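PDB 2VLD: endonuclease NucS from Pyrococcus abyssi, which cleaves the single-stranded 3' and 5' ends of branched DNA, binds single-stranded DNA, and works as a homodimer that interacts with PCNA. Local coordinates for residues M130-F135 with I148-P153; I158-G163 with L173-R178; S186-Y191 with E223-R228. The protein carries 2 engineered substitutions. All coordinates share one frame; numbering follows the deposited sequence.

Contact 1 (M130-F135 with I148-P153)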
loop_
_atom_site.group_PDB
_atom_site.type_symbol
_atom_site.label_atom_id
_atom_site.label_comp_id
_atom_site.label_asym_id
_atom_site.label_seq_id
_atom_site.Cartn_x
_atom_site.Cartn_y
_atom_site.Cartn_z
HETATM N N MSE A 130 -33.041 6.284 -11.578
HETATM C CA MSE A 130 -33.263 6.494 -13.003
HETATM C C MSE A 130 -33.721 5.183 -13.634
HETATM O O MSE A 130 -34.617 5.160 -14.493
HETATM C CB MSE A 130 -31.990 7.001 -13.684
HETATM C CG MSE A 130 -31.600 8.409 -13.310
HETATM SE SE MSE A 130 -29.824 8.884 -13.965
HETATM C CE MSE A 130 -30.269 9.216 -15.861
ATOM N N ALA A 131 -33.098 4.092 -13.189
ATOM C CA ALA A 131 -33.458 2.762 -13.653
ATOM C C ALA A 131 -34.907 2.493 -13.302
ATOM O O ALA A 131 -35.662 2.002 -14.140
ATOM C CB ALA A 131 -32.541 1.703 -13.049
ATOM N N ASN A 132 -35.299 2.843 -12.076
ATOM C CA ASN A 132 -36.684 2.671 -11.642
ATOM C C ASN A 132 -37.655 3.351 -12.595
ATOM O O ASN A 132 -38.701 2.806 -12.932
ATOM C CB ASN A 132 -36.883 3.206 -10.224
ATOM C CG ASN A 132 -36.193 2.361 -9.174
ATOM O OD1 ASN A 132 -35.811 1.218 -9.424
ATOM N ND2 ASN A 132 -36.039 2.920 -7.983
ATOM N N LEU A 133 -37.281 4.544 -13.036
ATOM C CA LEU A 133 -38.096 5.329 -13.934
ATOM C C LEU A 133 -38.245 4.603 -15.267
ATOM O O LEU A 133 -39.345 4.530 -15.824
ATOM C CB LEU A 133 -37.441 6.692 -14.138
ATOM C CG LEU A 133 -38.285 7.968 -14.031
ATOM C CD1 LEU A 133 -39.380 8.028 -15.110
ATOM C CD2 LEU A 133 -38.872 8.122 -12.615
ATOM N N ILE A 134 -37.134 4.055 -15.761
ATOM C CA ILE A 134 -37.095 3.360 -17.056
ATOM C C ILE A 134 -37.926 2.076 -17.065
ATOM O O ILE A 134 -38.617 1.787 -18.047
ATOM C CB ILE A 134 -35.647 3.067 -17.506
ATOM C CG1 ILE A 134 -34.918 4.375 -17.801
ATOM C CG2 ILE A 134 -35.635 2.214 -18.762
ATOM C CD1 ILE A 134 -33.452 4.297 -17.632
ATOM N N PHE A 135 -37.864 1.309 -15.978
ATOM C CA PHE A 135 -38.683 0.102 -15.855
ATOM C C PHE A 135 -40.169 0.426 -15.738
ATOM O O PHE A 135 -41.018 -0.301 -16.273
ATOM C CB PHE A 135 -38.227 -0.751 -14.674
ATOM C CG PHE A 135 -37.079 -1.633 -15.001
ATOM C CD1 PHE A 135 -35.779 -1.169 -14.878
ATOM C CD2 PHE A 135 -37.296 -2.929 -15.470
ATOM C CE1 PHE A 135 -34.705 -1.979 -15.208
ATOM C CE2 PHE A 135 -36.222 -3.762 -15.803
ATOM C CZ PHE A 135 -34.923 -3.292 -15.676
ATOM N N ILE A 148 -34.968 -5.331 -19.092
ATOM C CA ILE A 148 -35.005 -6.672 -18.532
ATOM C C ILE A 148 -34.130 -6.819 -17.298
ATOM O O ILE A 148 -34.591 -7.292 -16.256
ATOM C CB ILE A 148 -34.618 -7.738 -19.594
ATOM C CG1 ILE A 148 -35.486 -7.582 -20.851
ATOM C CG2 ILE A 148 -34.765 -9.137 -19.026
ATOM C CD1 ILE A 148 -35.175 -8.574 -21.959
ATOM N N TYR A 149 -32.871 -6.406 -17.417
ATOM C CA TYR A 149 -31.873 -6.659 -16.379
ATOM C C TYR A 149 -31.335 -5.371 -15.798
ATOM O O TYR A 149 -31.263 -4.376 -16.490
ATOM C CB TYR A 149 -30.699 -7.460 -16.944
ATOM C CG TYR A 149 -31.059 -8.730 -17.664
ATOM C CD1 TYR A 149 -31.076 -8.774 -19.052
ATOM C CD2 TYR A 149 -31.356 -9.895 -16.962
ATOM C CE1 TYR A 149 -31.385 -9.950 -19.735
ATOM C CE2 TYR A 149 -31.673 -11.071 -17.626
ATOM C CZ TYR A 149 -31.689 -11.087 -19.013
ATOM O OH TYR A 149 -32.012 -12.233 -19.679
ATOM N N ARG A 150 -30.948 -5.408 -14.526
ATOM C CA ARG A 150 -30.245 -4.310 -13.858
ATOM C C ARG A 150 -28.891 -4.789 -13.391
ATOM O O ARG A 150 -28.787 -5.901 -12.879
ATOM C CB ARG A 150 -30.973 -3.910 -12.597
ATOM C CG ARG A 150 -32.202 -3.168 -12.807
ATOM C CD ARG A 150 -32.651 -2.729 -11.478
ATOM N NE ARG A 150 -34.070 -2.453 -11.475
ATOM C CZ ARG A 150 -34.591 -1.289 -11.119
ATOM N NH1 ARG A 150 -33.783 -0.292 -10.740
ATOM N NH2 ARG A 150 -35.915 -1.130 -11.133
ATOM N N GLU A 151 -27.867 -3.947 -13.511
ATOM C CA GLU A 151 -26.512 -4.328 -13.097
ATOM C C GLU A 151 -26.163 -5.711 -13.643
ATOM O O GLU A 151 -25.788 -6.614 -12.898
ATOM C CB GLU A 151 -26.377 -4.304 -11.573
ATOM C CG GLU A 151 -26.620 -2.939 -10.953
ATOM C CD GLU A 151 -26.169 -2.866 -9.483
ATOM O OE1 GLU A 151 -24.952 -3.049 -9.203
ATOM O OE2 GLU A 151 -27.033 -2.611 -8.610
ATOM N N LYS A 152 -26.316 -5.871 -14.948
ATOM C CA LYS A 152 -26.219 -7.183 -15.568
ATOM C C LYS A 152 -24.757 -7.526 -15.849
ATOM O O LYS A 152 -24.074 -6.799 -16.575
ATOM C CB LYS A 152 -27.074 -7.238 -16.847
ATOM C CG LYS A 152 -27.056 -8.572 -17.598
ATOM C CD LYS A 152 -27.721 -9.691 -16.809
ATOM C CE LYS A 152 -27.816 -10.961 -17.632
ATOM N NZ LYS A 152 -28.344 -12.071 -16.795
ATOM N N PRO A 153 -24.262 -8.613 -15.244
ATOM C CA PRO A 153 -22.934 -9.085 -15.603
ATOM C C PRO A 153 -22.870 -9.533 -17.058
ATOM O O PRO A 153 -23.740 -10.270 -17.522
ATOM C CB PRO A 153 -22.702 -10.267 -14.646
ATOM C CG PRO A 153 -23.620 -10.007 -13.515
ATOM C CD PRO A 153 -24.845 -9.445 -14.183
#
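Arg150 lays its guanidinium flat over Phe135 and reaches on to Asn132, so that this side chain carries most of the contact between helix 127-136 and strand 146-154, an edge strand of the nuclease domain's mixed sheet. The stack is offset: the planes are only 5° apart, the centres are 4.6 Å apart, and CD1 of Phe135 sits over one face of the guanidinium toward its rim. The chain of Arg150 runs extended from CG to NE, with CG passing 3.7 Å from Phe135 CE1. At its tip NH1 and NH2 grip one atom end-on: each lies 2.9 Å from Asn132 OD1. Both bonds are well bent, near 135° at the hydrogen, and the amide plane stands steeply to the guanidinium. An alanine at Asn132 would probably leave the two terminal nitrogens of Arg150 without this acceptor and the guanidinium freer to turn on the ring.

The close-packed side faces the sheet. Ala131 CB lies beside Arg150 NH1, and the same methyl group is buried against Val161 and Leu175 of the sheet. Phe135 also packs on Val161, while its ring edge meets the carbonyl O of Tyr149, 3.9 Å from CZ. Outward the contact is looser: Arg150 and Ile148 are exposed, and Ile148 and Tyr149 direct their side chains away from the helix. These two residues form a classic beta bulge opposite Met162, just before the strand turns its corner at Arg150 and Glu151. Stack and double grip together probably restrain the tilt and rotation of the guanidinium at the surface, where the aromatic face and the amide oxygen would probably stabilise its positive charge.

Contact 2 (I158-G163 with L173-R178)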
loop_
_atom_site.group_PDB
_atom_site.type_symbol
_atom_site.label_atom_id
_atom_site.label_comp_id
_atom_site.label_asym_id
_atom_site.label_seq_id
_atom_site.Cartn_x
_atom_site.Cartn_y
_atom_site.Cartn_z
ATOM N N ILE A 158 -20.222 -4.763 -16.633
ATOM C CA ILE A 158 -21.533 -4.716 -15.998
ATOM C C ILE A 158 -22.350 -3.582 -16.582
ATOM O O ILE A 158 -21.883 -2.453 -16.675
ATOM C CB ILE A 158 -21.399 -4.573 -14.504
ATOM C CG1 ILE A 158 -20.445 -5.659 -13.989
ATOM C CG2 ILE A 158 -22.775 -4.632 -13.838
ATOM C CD1 ILE A 158 -20.502 -5.901 -12.499
ATOM N N VAL A 159 -23.568 -3.913 -16.994
ATOM C CA VAL A 159 -24.418 -3.025 -17.759
ATOM C C VAL A 159 -25.505 -2.491 -16.833
ATOM O O VAL A 159 -26.167 -3.263 -16.165
ATOM C CB VAL A 159 -25.029 -3.803 -18.962
ATOM C CG1 VAL A 159 -26.165 -3.032 -19.616
ATOM C CG2 VAL A 159 -23.943 -4.147 -19.983
ATOM N N ASP A 160 -25.687 -1.174 -16.795
ATOM C CA ASP A 160 -26.644 -0.540 -15.862
ATOM C C ASP A 160 -28.053 -1.103 -15.990
ATOM O O ASP A 160 -28.579 -1.684 -15.049
ATOM C CB ASP A 160 -26.646 0.987 -16.043
ATOM C CG ASP A 160 -25.316 1.627 -15.636
ATOM O OD1 ASP A 160 -24.520 0.932 -14.969
ATOM O OD2 ASP A 160 -25.057 2.814 -15.964
ATOM N N VAL A 161 -28.652 -0.904 -17.167
ATOM C CA VAL A 161 -29.867 -1.587 -17.590
ATOM C C VAL A 161 -29.613 -2.266 -18.956
ATOM O O VAL A 161 -28.948 -1.705 -19.832
ATOM C CB VAL A 161 -31.029 -0.608 -17.721
ATOM C CG1 VAL A 161 -32.244 -1.288 -18.364
ATOM C CG2 VAL A 161 -31.397 -0.037 -16.361
HETATM N N MSE A 162 -30.121 -3.483 -19.116
HETATM C CA MSE A 162 -30.092 -4.168 -20.400
HETATM C C MSE A 162 -31.505 -4.597 -20.729
HETATM O O MSE A 162 -32.263 -5.021 -19.844
HETATM C CB MSE A 162 -29.153 -5.369 -20.380
HETATM C CG MSE A 162 -28.986 -6.035 -21.726
HETATM SE SE MSE A 162 -27.558 -7.384 -21.689
HETATM C CE MSE A 162 -28.579 -9.015 -21.988
ATOM N N GLY A 163 -31.857 -4.449 -22.000
ATOM C CA GLY A 163 -33.168 -4.822 -22.475
ATOM C C GLY A 163 -33.174 -5.208 -23.931
ATOM O O GLY A 163 -32.136 -5.504 -24.528
ATOM N N LEU A 173 -28.202 0.086 -21.892
ATOM C CA LEU A 173 -28.289 1.448 -21.328
ATOM C C LEU A 173 -27.169 1.707 -20.322
ATOM O O LEU A 173 -26.943 0.915 -19.407
ATOM C CB LEU A 173 -29.626 1.704 -20.629
ATOM C CG LEU A 173 -30.977 1.558 -21.318
ATOM C CD1 LEU A 173 -32.074 2.033 -20.365
ATOM C CD2 LEU A 173 -31.032 2.323 -22.627
ATOM N N GLU A 174 -26.465 2.815 -20.509
ATOM C CA GLU A 174 -25.519 3.336 -19.538
ATOM C C GLU A 174 -26.118 4.604 -18.924
ATOM O O GLU A 174 -26.330 5.590 -19.628
ATOM C CB GLU A 174 -24.189 3.639 -20.229
ATOM C CG GLU A 174 -23.061 4.114 -19.316
ATOM C CD GLU A 174 -22.537 3.025 -18.385
ATOM O OE1 GLU A 174 -23.037 1.875 -18.433
ATOM O OE2 GLU A 174 -21.624 3.321 -17.587
ATOM N N LEU A 175 -26.403 4.566 -17.624
ATOM C CA LEU A 175 -27.020 5.705 -16.929
ATOM C C LEU A 175 -26.007 6.515 -16.138
ATOM O O LEU A 175 -25.345 6.008 -15.230
ATOM C CB LEU A 175 -28.131 5.257 -15.968
ATOM C CG LEU A 175 -28.998 4.033 -16.243
ATOM C CD1 LEU A 175 -29.891 3.773 -15.057
ATOM C CD2 LEU A 175 -29.822 4.207 -17.510
ATOM N N LYS A 176 -25.894 7.786 -16.484
ATOM C CA LYS A 176 -25.149 8.735 -15.665
ATOM C C LYS A 176 -26.139 9.783 -15.165
ATOM O O LYS A 176 -27.171 10.013 -15.797
ATOM C CB LYS A 176 -23.990 9.351 -16.459
ATOM C CG LYS A 176 -22.891 8.335 -16.827
ATOM C CD LYS A 176 -21.745 8.304 -15.803
ATOM C CE LYS A 176 -21.313 6.865 -15.440
ATOM N NZ LYS A 176 -20.676 6.054 -16.535
ATOM N N ARG A 177 -25.852 10.386 -14.017
ATOM C CA ARG A 177 -26.766 11.371 -13.428
ATOM C C ARG A 177 -26.267 12.810 -13.585
ATOM O O ARG A 177 -26.999 13.761 -13.296
ATOM C CB ARG A 177 -27.029 11.059 -11.953
ATOM C CG ARG A 177 -25.774 11.061 -11.108
ATOM C CD ARG A 177 -26.077 11.373 -9.657
ATOM N NE ARG A 177 -24.956 10.977 -8.813
ATOM C CZ ARG A 177 -24.767 9.746 -8.346
ATOM N NH1 ARG A 177 -25.630 8.772 -8.626
ATOM N NH2 ARG A 177 -23.711 9.487 -7.590
ATOM N N ARG A 178 -25.019 12.956 -14.026
ATOM C CA ARG A 178 -24.431 14.261 -14.336
ATOM C C ARG A 178 -24.220 14.367 -15.843
ATOM O O ARG A 178 -24.617 13.465 -16.589
ATOM C CB ARG A 178 -23.104 14.438 -13.588
ATOM C CG ARG A 178 -23.261 14.541 -12.076
ATOM C CD ARG A 178 -21.950 14.898 -11.369
ATOM N NE ARG A 178 -22.173 15.342 -9.987
ATOM C CZ ARG A 178 -22.070 14.569 -8.904
ATOM N NH1 ARG A 178 -21.735 13.284 -9.008
ATOM N NH2 ARG A 178 -22.300 15.088 -7.703
#
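The carboxylates of Asp160 and Glu174 overlap partly, their planes 18° apart, with Glu174 OE1 above one face of the Asp160 group and 3.3 Å from Asp160 OD2. Both atoms are acceptors, so nothing bonds them directly. At the edge of the Asp160 carboxylate the backbone N of Leu175 gives a hydrogen bond of 2.8 Å to the anti lone pair of OD2. On the Glu174 group Lys176 NZ forms a salt bridge to OE2, 3.1 Å away on the anti side, and Gln187 binds the same oxygen. Glu174 starts with CG anti to its backbone N but bends at chi2 (69°), which carries the carboxylate back over Asp160 although CB points away.

Beside these acids the hairpin strands pair antiparallel through Val161 and Leu173, just where the first turns a corner. Leu173 N to Val161 O is 2.8 Å, whereas the return bond from Val161 N to Leu173 O is weak. Their side chains run side by side, Val161 CB 3.9 Å from Leu173 CD1, on the sheet face covered by Ala131 and Ile134 of helix 127-136.

Asp160, Glu174 and Lys176 fit the PD-(D/E)XK signature of this nuclease domain. Lys44 of the second subunit makes a salt bridge with Asp160 OD1. Two acids, one salt-bridged to Lys176 and the other held by a backbone N-H, would repel each other at this distance; the two lysines probably offset part of that, and such a pair suits a divalent metal site, as in relatives.

Contact 3 (S186-Y191 with E223-R228). Engineered in segment 186-191: Met188 (natural residue Leu).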
loop_
_atom_site.group_PDB
_atom_site.type_symbol
_atom_site.label_atom_id
_atom_site.label_comp_id
_atom_site.label_asym_id
_atom_site.label_seq_id
_atom_site.Cartn_x
_atom_site.Cartn_y
_atom_site.Cartn_z
ATOM N N SER A 186 -17.082 5.741 -23.767
ATOM C CA SER A 186 -16.104 4.653 -23.911
ATOM C C SER A 186 -16.474 3.444 -23.061
ATOM O O SER A 186 -16.305 2.290 -23.487
ATOM C CB SER A 186 -14.714 5.129 -23.496
ATOM O OG SER A 186 -14.361 6.310 -24.188
ATOM N N GLN A 187 -16.964 3.721 -21.852
ATOM C CA GLN A 187 -17.439 2.677 -20.961
ATOM C C GLN A 187 -18.567 1.916 -21.667
ATOM O O GLN A 187 -18.474 0.702 -21.886
ATOM C CB GLN A 187 -17.850 3.258 -19.595
ATOM C CG GLN A 187 -18.090 2.196 -18.518
ATOM C CD GLN A 187 -17.979 2.693 -17.058
ATOM O OE1 GLN A 187 -16.904 3.110 -16.610
ATOM N NE2 GLN A 187 -19.081 2.593 -16.304
HETATM N N MSE A 188 -19.599 2.641 -22.092
HETATM C CA MSE A 188 -20.714 2.015 -22.784
HETATM C C MSE A 188 -20.279 1.269 -24.050
HETATM O O MSE A 188 -20.756 0.153 -24.320
HETATM C CB MSE A 188 -21.780 3.039 -23.128
HETATM C CG MSE A 188 -22.984 2.398 -23.769
HETATM SE SE MSE A 188 -24.420 3.676 -23.988
HETATM C CE MSE A 188 -23.635 4.735 -25.408
ATOM N N LYS A 189 -19.381 1.886 -24.818
ATOM C CA LYS A 189 -18.831 1.258 -26.015
ATOM C C LYS A 189 -18.308 -0.137 -25.710
ATOM O O LYS A 189 -18.649 -1.090 -26.402
ATOM C CB LYS A 189 -17.722 2.113 -26.635
ATOM C CG LYS A 189 -17.126 1.499 -27.893
ATOM C CD LYS A 189 -16.091 2.398 -28.561
ATOM C CE LYS A 189 -15.240 1.617 -29.577
ATOM N NZ LYS A 189 -16.065 0.866 -30.579
ATOM N N ARG A 190 -17.495 -0.249 -24.662
ATOM C CA ARG A 190 -16.912 -1.526 -24.269
ATOM C C ARG A 190 -17.991 -2.588 -24.070
ATOM O O ARG A 190 -17.844 -3.719 -24.532
ATOM C CB ARG A 190 -16.076 -1.360 -23.005
ATOM C CG ARG A 190 -15.123 -2.506 -22.754
ATOM C CD ARG A 190 -14.200 -2.232 -21.587
ATOM N NE ARG A 190 -14.825 -2.583 -20.319
ATOM C CZ ARG A 190 -15.153 -1.705 -19.373
ATOM N NH1 ARG A 190 -14.907 -0.413 -19.539
ATOM N NH2 ARG A 190 -15.714 -2.127 -18.252
ATOM N N TYR A 191 -19.081 -2.205 -23.405
ATOM C CA TYR A 191 -20.198 -3.109 -23.144
ATOM C C TYR A 191 -20.840 -3.526 -24.443
ATOM O O TYR A 191 -21.095 -4.707 -24.655
ATOM C CB TYR A 191 -21.248 -2.466 -22.229
ATOM C CG TYR A 191 -20.711 -1.936 -20.921
ATOM C CD1 TYR A 191 -21.231 -0.772 -20.364
ATOM C CD2 TYR A 191 -19.683 -2.593 -20.238
ATOM C CE1 TYR A 191 -20.753 -0.276 -19.168
ATOM C CE2 TYR A 191 -19.188 -2.103 -19.036
ATOM C CZ TYR A 191 -19.729 -0.944 -18.507
ATOM O OH TYR A 191 -19.252 -0.444 -17.316
ATOM N N GLU A 223 -19.492 6.611 -33.393
ATOM C CA GLU A 223 -19.429 5.220 -32.945
ATOM C C GLU A 223 -20.697 4.411 -33.179
ATOM O O GLU A 223 -20.705 3.195 -32.983
ATOM C CB GLU A 223 -19.053 5.175 -31.464
ATOM C CG GLU A 223 -18.325 3.913 -31.054
ATOM C CD GLU A 223 -16.963 3.785 -31.711
ATOM O OE1 GLU A 223 -16.108 4.674 -31.504
ATOM O OE2 GLU A 223 -16.746 2.783 -32.421
ATOM N N GLY A 224 -21.763 5.086 -33.592
ATOM C CA GLY A 224 -23.022 4.419 -33.908
ATOM C C GLY A 224 -23.875 4.219 -32.678
ATOM O O GLY A 224 -24.771 3.371 -32.660
ATOM N N LEU A 225 -23.596 5.008 -31.645
ATOM C CA LEU A 225 -24.308 4.909 -30.378
ATOM C C LEU A 225 -25.216 6.116 -30.163
ATOM O O LEU A 225 -25.054 7.159 -30.798
ATOM C CB LEU A 225 -23.324 4.728 -29.218
ATOM C CG LEU A 225 -22.199 3.702 -29.415
ATOM C CD1 LEU A 225 -21.120 3.895 -28.380
ATOM C CD2 LEU A 225 -22.708 2.270 -29.397
ATOM N N GLU A 226 -26.176 5.968 -29.260
ATOM C CA GLU A 226 -27.277 6.914 -29.156
ATOM C C GLU A 226 -27.313 7.616 -27.801
ATOM O O GLU A 226 -26.644 7.201 -26.862
ATOM C CB GLU A 226 -28.599 6.184 -29.425
ATOM C CG GLU A 226 -28.626 5.425 -30.752
ATOM C CD GLU A 226 -29.674 4.331 -30.788
ATOM O OE1 GLU A 226 -30.869 4.637 -30.589
ATOM O OE2 GLU A 226 -29.299 3.165 -31.027
ATOM N N PHE A 227 -28.090 8.687 -27.717
ATOM C CA PHE A 227 -28.275 9.404 -26.472
ATOM C C PHE A 227 -29.752 9.537 -26.189
ATOM O O PHE A 227 -30.566 9.549 -27.103
ATOM C CB PHE A 227 -27.619 10.786 -26.535
ATOM C CG PHE A 227 -27.896 11.658 -25.330
ATOM C CD1 PHE A 227 -27.233 11.441 -24.121
ATOM C CD2 PHE A 227 -28.819 12.698 -25.407
ATOM C CE1 PHE A 227 -27.490 12.242 -23.009
ATOM C CE2 PHE A 227 -29.082 13.506 -24.300
ATOM C CZ PHE A 227 -28.416 13.278 -23.099
ATOM N N ARG A 228 -30.085 9.619 -24.909
ATOM C CA ARG A 228 -31.434 9.883 -24.482
ATOM C C ARG A 228 -31.384 10.761 -23.256
ATOM O O ARG A 228 -30.646 10.487 -22.312
ATOM C CB ARG A 228 -32.164 8.590 -24.160
ATOM C CG ARG A 228 -33.668 8.697 -24.304
ATOM C CD ARG A 228 -34.086 8.542 -25.757
ATOM N NE ARG A 228 -35.531 8.701 -25.929
ATOM C CZ ARG A 228 -36.129 9.853 -26.224
ATOM N NH1 ARG A 228 -35.409 10.957 -26.382
ATOM N NH2 ARG A 228 -37.447 9.902 -26.364
#
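Met188 and Lys189 of helix 182-199 meet Glu223 and Leu225 near the end of a beta-alpha-beta crossover: strand 203-209, helix 214-223 and strand 226-229 follow in turn, and the two strands are parallel. Gly224, with positive phi, closes helix 214-223 in a Schellman motif and swings the chain into the last strand.

The apolar part is a tip-to-tip meeting. Met188 is an engineered residue, a leucine in the natural sequence, and is modelled as selenomethionine. Its chain leaves with CG anti to the backbone N (chi1 -176°) and turns at the selenium, bringing CE to 3.8 Å from CB of Leu225 and 4.0 Å from its CD1. Leu220 of helix 214-223 touches both residues, and Leu207 lies against Met188, so this end is buried between helices and sheet.

The ionic part, a salt bridge between Lys189 and Glu223, lies further out. The two side chains cross at about a right angle, with the aliphatic chain of the lysine also passing the glutamate: its CD is 3.6 Å from Glu223 CD. The ammonium is shared, since Asp193, a turn further along the same helix, forms a salt bridge with it too; the two acids would probably hold its charge in place. Lys189 NZ stands 2.7 Å from Glu223 OE2 and reaches it from above the carboxylate, 76° out of its plane.

From the N terminus of the nuclease domain the contacts come in series, none nesting or crossing another. Contact 1 closes a loop of 12 residues between its segments, joining helix 127-136 to the edge strand 146-154. That strand turns back into 157-164, and their backbone bonds, such as Ile148 N to Met162 O, carry contact 1 into contact 2. Contact 2 closes the hairpin with strand 170-175. Contact 3 spans the longest loop, through strand 203-209 and helix 214-223, bringing helix 182-199 onto the turn that leads into strand 226-229 at the far edge. Gln187 joins contacts 2 and 3 through Glu174. All three contacts reach the second subunit, contact 1 through Glu151 alone.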